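Cobalamin biosynthesis protein CobN (Mycobacterium tuberculosis, PDB 7C6O) is the large, catalytic subunit of cobaltochelatase, which probably inserts cobalt into the corrin ring during cobalamin biosynthesis. Local coordinates at residues T50-Y62 against G144-L156. Sequence-based numbering, arbitrary orientation.
Sequences TDLISARSSGKNY and GGVDNLRELHAFL
In the N-terminal alpha/beta domain, helix 49-58, with the turn leading into strand 62-65, packs against helix 146-161 beside a four-stranded parallel sheet. L149 is the knob of the helix crossing. It fills the hole formed by D51, S54, A55 and S58, with L149 CG 3.7 Å from S54 CB. The axes of 50-58 and 146-156 come within 8.0 Å and cross at -73°. Near the start of the second helix, V146 CG2 meets S57 CB, while V146 CG1 lies against S58 CA. A water joins S54 OG to the backbone N of G145, the N-cap residue.

Y62 OH donates to L149 O over 2.6 Å, in the carbonyl plane and on a lone pair. The Y62 ring is held between two groups. H153 CD2 stands over the centre of one face, 3.9 Å above the plane, in a T-shaped stack with the planes at 85°. A55 CB covers the opposite face nearer its rim.

The H153 torsion, CG anti to the backbone N (chi1 -170°), brings the imidazole up to the turn. There H153 NE2 donates to N61 O at 3.0 Å; the carbonyl oxygen lies in the ring plane, but the donor is above the carbonyl plane. K60 CB packs obliquely on the same ring. The bent K60 chain then crosses R150 at about a right angle, and a water links K60 NZ with H153 ND1.

R150 NH1 gives a bent hydrogen bond to S58 O. R150 NH2 is salt-bridged to D147 OD1, which helps fix the guanidinium. S58 OG accepts from K60 N in an ST turn. This is a steeply crossed helix pair with one knob, closed by a tyrosine-histidine T-stack, beside a parallel sheet of strand order 2-1-3-4, as in flavodoxin-like folds.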
loop_
_atom_site.group_PDB
_atom_site.type_symbol
_atom_site.label_atom_id
_atom_site.label_comp_id
_atom_site.label_asym_id
_atom_site.label_seq_id
_atom_site.Cartn_x
_atom_site.Cartn_y
_atom_site.Cartn_z
ATOM N N THR A 50 -11.116 -21.838 -27.603
ATOM C CA THR A 50 -11.952 -22.715 -26.789
ATOM C C THR A 50 -12.496 -23.874 -27.618
ATOM O O THR A 50 -12.528 -25.018 -27.150
ATOM C CB THR A 50 -13.091 -21.912 -26.161
ATOM O OG1 THR A 50 -12.542 -20.848 -25.372
ATOM C CG2 THR A 50 -13.950 -22.800 -25.269
ATOM N N ASP A 51 -12.919 -23.595 -28.857
ATOM C CA ASP A 51 -13.341 -24.659 -29.768
ATOM C C ASP A 51 -12.241 -25.696 -29.945
ATOM O O ASP A 51 -12.486 -26.906 -29.852
ATOM C CB ASP A 51 -13.720 -24.076 -31.133
ATOM C CG ASP A 51 -14.957 -23.205 -31.085
ATOM O OD1 ASP A 51 -15.656 -23.197 -30.051
ATOM O OD2 ASP A 51 -15.229 -22.522 -32.098
ATOM N N LEU A 52 -11.017 -25.235 -30.211
ATOM C CA LEU A 52 -9.923 -26.154 -30.507
ATOM C C LEU A 52 -9.555 -26.986 -29.286
ATOM O O LEU A 52 -9.239 -28.176 -29.412
ATOM C CB LEU A 52 -8.712 -25.372 -31.016
ATOM C CG LEU A 52 -9.012 -24.369 -32.133
ATOM C CD1 LEU A 52 -7.735 -23.714 -32.648
ATOM C CD2 LEU A 52 -9.778 -25.032 -33.272
ATOM N N ILE A 53 -9.595 -26.383 -28.097
ATOM C CA ILE A 53 -9.293 -27.129 -26.881
ATOM C C ILE A 53 -10.399 -28.134 -26.588
ATOM O O ILE A 53 -10.131 -29.272 -26.183
ATOM C CB ILE A 53 -9.064 -26.163 -25.705
ATOM C CG1 ILE A 53 -7.876 -25.242 -26.005
ATOM C CG2 ILE A 53 -8.818 -26.934 -24.415
ATOM C CD1 ILE A 53 -7.663 -24.156 -24.973
ATOM N N SER A 54 -11.658 -27.736 -26.796
ATOM C CA SER A 54 -12.770 -28.672 -26.655
ATOM C C SER A 54 -12.613 -29.856 -27.597
ATOM O O SER A 54 -12.893 -31.002 -27.222
ATOM C CB SER A 54 -14.099 -27.961 -26.918
ATOM O OG SER A 54 -14.368 -26.977 -25.934
ATOM N N ALA A 55 -12.178 -29.598 -28.833
ATOM C CA ALA A 55 -11.937 -30.685 -29.775
ATOM C C ALA A 55 -10.817 -31.593 -29.287
ATOM O O ALA A 55 -10.908 -32.821 -29.400
ATOM C CB ALA A 55 -11.610 -30.117 -31.156
ATOM N N ARG A 56 -9.750 -31.005 -28.737
ATOM C CA ARG A 56 -8.672 -31.805 -28.166
ATOM C C ARG A 56 -9.168 -32.631 -26.985
ATOM O O ARG A 56 -8.853 -33.822 -26.877
ATOM C CB ARG A 56 -7.516 -30.899 -27.737
ATOM C CG ARG A 56 -6.308 -31.643 -27.186
ATOM C CD ARG A 56 -5.201 -30.679 -26.794
ATOM N NE ARG A 56 -5.552 -29.893 -25.615
ATOM C CZ ARG A 56 -4.825 -28.887 -25.141
ATOM N NH1 ARG A 56 -3.700 -28.536 -25.750
ATOM N NH2 ARG A 56 -5.220 -28.229 -24.059
ATOM N N SER A 57 -9.955 -32.019 -26.096
ATOM C CA SER A 57 -10.487 -32.732 -24.940
ATOM C C SER A 57 -11.452 -33.846 -25.329
ATOM O O SER A 57 -11.627 -34.791 -24.551
ATOM C CB SER A 57 -11.192 -31.755 -23.995
ATOM O OG SER A 57 -10.284 -30.823 -23.429
ATOM N N SER A 58 -12.076 -33.763 -26.509
ATOM C CA SER A 58 -13.119 -34.719 -26.871
ATOM C C SER A 58 -12.564 -36.117 -27.106
ATOM O O SER A 58 -13.296 -37.103 -26.962
ATOM C CB SER A 58 -13.859 -34.247 -28.123
ATOM O OG SER A 58 -13.077 -34.479 -29.284
ATOM N N GLY A 59 -11.291 -36.228 -27.477
ATOM C CA GLY A 59 -10.716 -37.513 -27.804
ATOM C C GLY A 59 -11.049 -38.026 -29.186
ATOM O O GLY A 59 -10.548 -39.090 -29.570
ATOM N N LYS A 60 -11.884 -37.314 -29.941
ATOM C CA LYS A 60 -12.161 -37.680 -31.319
ATOM C C LYS A 60 -10.975 -37.323 -32.211
ATOM O O LYS A 60 -10.093 -36.544 -31.838
ATOM C CB LYS A 60 -13.425 -36.977 -31.818
ATOM C CG LYS A 60 -14.727 -37.524 -31.245
ATOM C CD LYS A 60 -14.957 -38.954 -31.702
ATOM C CE LYS A 60 -16.428 -39.305 -31.779
ATOM N NZ LYS A 60 -16.636 -40.630 -32.436
ATOM N N ASN A 61 -10.964 -37.906 -33.410
ATOM C CA ASN A 61 -9.861 -37.723 -34.353
ATOM C C ASN A 61 -10.021 -36.374 -35.045
ATOM O O ASN A 61 -10.487 -36.261 -36.182
ATOM C CB ASN A 61 -9.807 -38.863 -35.361
ATOM C CG ASN A 61 -8.621 -38.748 -36.295
ATOM O OD1 ASN A 61 -7.638 -38.076 -35.984
ATOM N ND2 ASN A 61 -8.708 -39.397 -37.451
ATOM N N TYR A 62 -9.612 -35.332 -34.333
ATOM C CA TYR A 62 -9.639 -33.967 -34.830
ATOM C C TYR A 62 -8.229 -33.481 -35.134
ATOM O O TYR A 62 -7.271 -33.848 -34.447
ATOM C CB TYR A 62 -10.246 -33.007 -33.798
ATOM C CG TYR A 62 -11.754 -32.881 -33.754
ATOM C CD1 TYR A 62 -12.440 -32.161 -34.724
ATOM C CD2 TYR A 62 -12.484 -33.412 -32.697
ATOM C CE1 TYR A 62 -13.816 -32.016 -34.668
ATOM C CE2 TYR A 62 -13.859 -33.270 -32.630
ATOM C CZ TYR A 62 -14.520 -32.569 -33.618
ATOM O OH TYR A 62 -15.889 -32.423 -33.555
ATOM N N GLY A 144 -21.167 -25.495 -27.629
ATOM C CA GLY A 144 -19.813 -25.827 -27.252
ATOM C C GLY A 144 -19.736 -26.880 -26.157
ATOM O O GLY A 144 -20.700 -27.576 -25.828
ATOM N N GLY A 145 -18.542 -26.979 -25.588
ATOM C CA GLY A 145 -18.259 -27.962 -24.567
ATOM C C GLY A 145 -17.704 -29.251 -25.147
ATOM O O GLY A 145 -17.841 -29.549 -26.333
ATOM N N VAL A 146 -17.066 -30.030 -24.270
ATOM C CA VAL A 146 -16.396 -31.254 -24.703
ATOM C C VAL A 146 -17.397 -32.242 -25.289
ATOM O O VAL A 146 -17.124 -32.893 -26.306
ATOM C CB VAL A 146 -15.605 -31.871 -23.534
ATOM C CG1 VAL A 146 -14.920 -33.153 -23.971
ATOM C CG2 VAL A 146 -14.586 -30.872 -22.998
ATOM N N ASP A 147 -18.573 -32.368 -24.665
ATOM C CA ASP A 147 -19.568 -33.326 -25.142
ATOM C C ASP A 147 -20.029 -32.988 -26.555
ATOM O O ASP A 147 -20.124 -33.872 -27.415
ATOM C CB ASP A 147 -20.765 -33.370 -24.192
ATOM C CG ASP A 147 -20.416 -33.961 -22.841
ATOM O OD1 ASP A 147 -19.446 -34.743 -22.764
ATOM O OD2 ASP A 147 -21.119 -33.643 -21.858
ATOM N N ASN A 148 -20.325 -31.712 -26.812
ATOM C CA ASN A 148 -20.805 -31.326 -28.137
ATOM C C ASN A 148 -19.728 -31.500 -29.200
ATOM O O ASN A 148 -20.034 -31.878 -30.337
ATOM C CB ASN A 148 -21.315 -29.886 -28.115
ATOM C CG ASN A 148 -22.700 -29.775 -27.520
ATOM O OD1 ASN A 148 -23.532 -30.668 -27.690
ATOM N ND2 ASN A 148 -22.957 -28.680 -26.814
ATOM N N LEU A 149 -18.467 -31.222 -28.861
ATOM C CA LEU A 149 -17.399 -31.428 -29.833
ATOM C C LEU A 149 -17.209 -32.906 -30.149
ATOM O O LEU A 149 -16.885 -33.258 -31.289
ATOM C CB LEU A 149 -16.090 -30.817 -29.328
ATOM C CG LEU A 149 -15.741 -29.416 -29.845
ATOM C CD1 LEU A 149 -15.480 -29.443 -31.344
ATOM C CD2 LEU A 149 -16.840 -28.415 -29.505
ATOM N N ARG A 150 -17.423 -33.780 -29.164
ATOM C CA ARG A 150 -17.318 -35.213 -29.418
ATOM C C ARG A 150 -18.453 -35.693 -30.315
ATOM O O ARG A 150 -18.224 -36.422 -31.290
ATOM C CB ARG A 150 -17.307 -35.980 -28.094
ATOM C CG ARG A 150 -17.298 -37.493 -28.257
ATOM C CD ARG A 150 -17.131 -38.212 -26.925
ATOM N NE ARG A 150 -17.767 -37.495 -25.825
ATOM C CZ ARG A 150 -17.103 -36.889 -24.844
ATOM N NH1 ARG A 150 -15.778 -36.921 -24.818
ATOM N NH2 ARG A 150 -17.766 -36.255 -23.888
ATOM N N GLU A 151 -19.687 -35.281 -30.013
ATOM C CA GLU A 151 -20.818 -35.698 -30.834
ATOM C C GLU A 151 -20.791 -35.036 -32.207
ATOM O O GLU A 151 -21.249 -35.636 -33.185
ATOM C CB GLU A 151 -22.136 -35.393 -30.118
ATOM C CG GLU A 151 -22.281 -36.103 -28.778
ATOM C CD GLU A 151 -22.175 -37.612 -28.901
ATOM O OE1 GLU A 151 -22.876 -38.194 -29.757
ATOM O OE2 GLU A 151 -21.379 -38.215 -28.147
ATOM N N LEU A 152 -20.256 -33.813 -32.303
ATOM C CA LEU A 152 -20.143 -33.157 -33.603
ATOM C C LEU A 152 -19.324 -33.995 -34.574
ATOM O O LEU A 152 -19.694 -34.141 -35.746
ATOM C CB LEU A 152 -19.517 -31.770 -33.452
ATOM C CG LEU A 152 -19.202 -31.050 -34.769
ATOM C CD1 LEU A 152 -20.482 -30.697 -35.536
ATOM C CD2 LEU A 152 -18.354 -29.809 -34.517
ATOM N N HIS A 153 -18.206 -34.550 -34.103
ATOM C CA HIS A 153 -17.371 -35.383 -34.959
ATOM C C HIS A 153 -18.163 -36.563 -35.508
ATOM O O HIS A 153 -18.112 -36.858 -36.707
ATOM C CB HIS A 153 -16.149 -35.866 -34.178
ATOM C CG HIS A 153 -15.112 -36.533 -35.025
ATOM N ND1 HIS A 153 -15.314 -37.760 -35.620
ATOM C CD2 HIS A 153 -13.860 -36.150 -35.369
ATOM C CE1 HIS A 153 -14.232 -38.100 -36.299
ATOM N NE2 HIS A 153 -13.336 -37.141 -36.163
ATOM N N ALA A 154 -18.913 -37.243 -34.638
ATOM C CA ALA A 154 -19.698 -38.393 -35.077
ATOM C C ALA A 154 -20.858 -37.963 -35.968
ATOM O O ALA A 154 -21.169 -38.638 -36.958
ATOM C CB ALA A 154 -20.208 -39.168 -33.864
ATOM N N PHE A 155 -21.512 -36.849 -35.631
ATOM C CA PHE A 155 -22.593 -36.340 -36.467
ATOM C C PHE A 155 -22.106 -36.070 -37.885
ATOM O O PHE A 155 -22.762 -36.445 -38.862
ATOM C CB PHE A 155 -23.185 -35.069 -35.855
ATOM C CG PHE A 155 -24.086 -34.312 -36.792
ATOM C CD1 PHE A 155 -25.379 -34.752 -37.037
ATOM C CD2 PHE A 155 -23.636 -33.172 -37.440
ATOM C CE1 PHE A 155 -26.209 -34.068 -37.905
ATOM C CE2 PHE A 155 -24.460 -32.478 -38.310
ATOM C CZ PHE A 155 -25.749 -32.926 -38.545
ATOM N N LEU A 156 -20.949 -35.418 -38.015
ATOM C CA LEU A 156 -20.452 -35.076 -39.342
ATOM C C LEU A 156 -20.030 -36.317 -40.116
ATOM O O LEU A 156 -20.316 -36.435 -41.312
ATOM C CB LEU A 156 -19.290 -34.096 -39.229
ATOM C CG LEU A 156 -19.698 -32.710 -38.738
ATOM C CD1 LEU A 156 -18.463 -31.868 -38.509
ATOM C CD2 LEU A 156 -20.629 -32.061 -39.749
HETATM O O HOH W 1 -16.492 -25.207 -26.763
HETATM O O HOH W 2 -13.670 -36.622 -22.958
HETATM O O HOH W 3 -16.751 -40.045 -35.094
#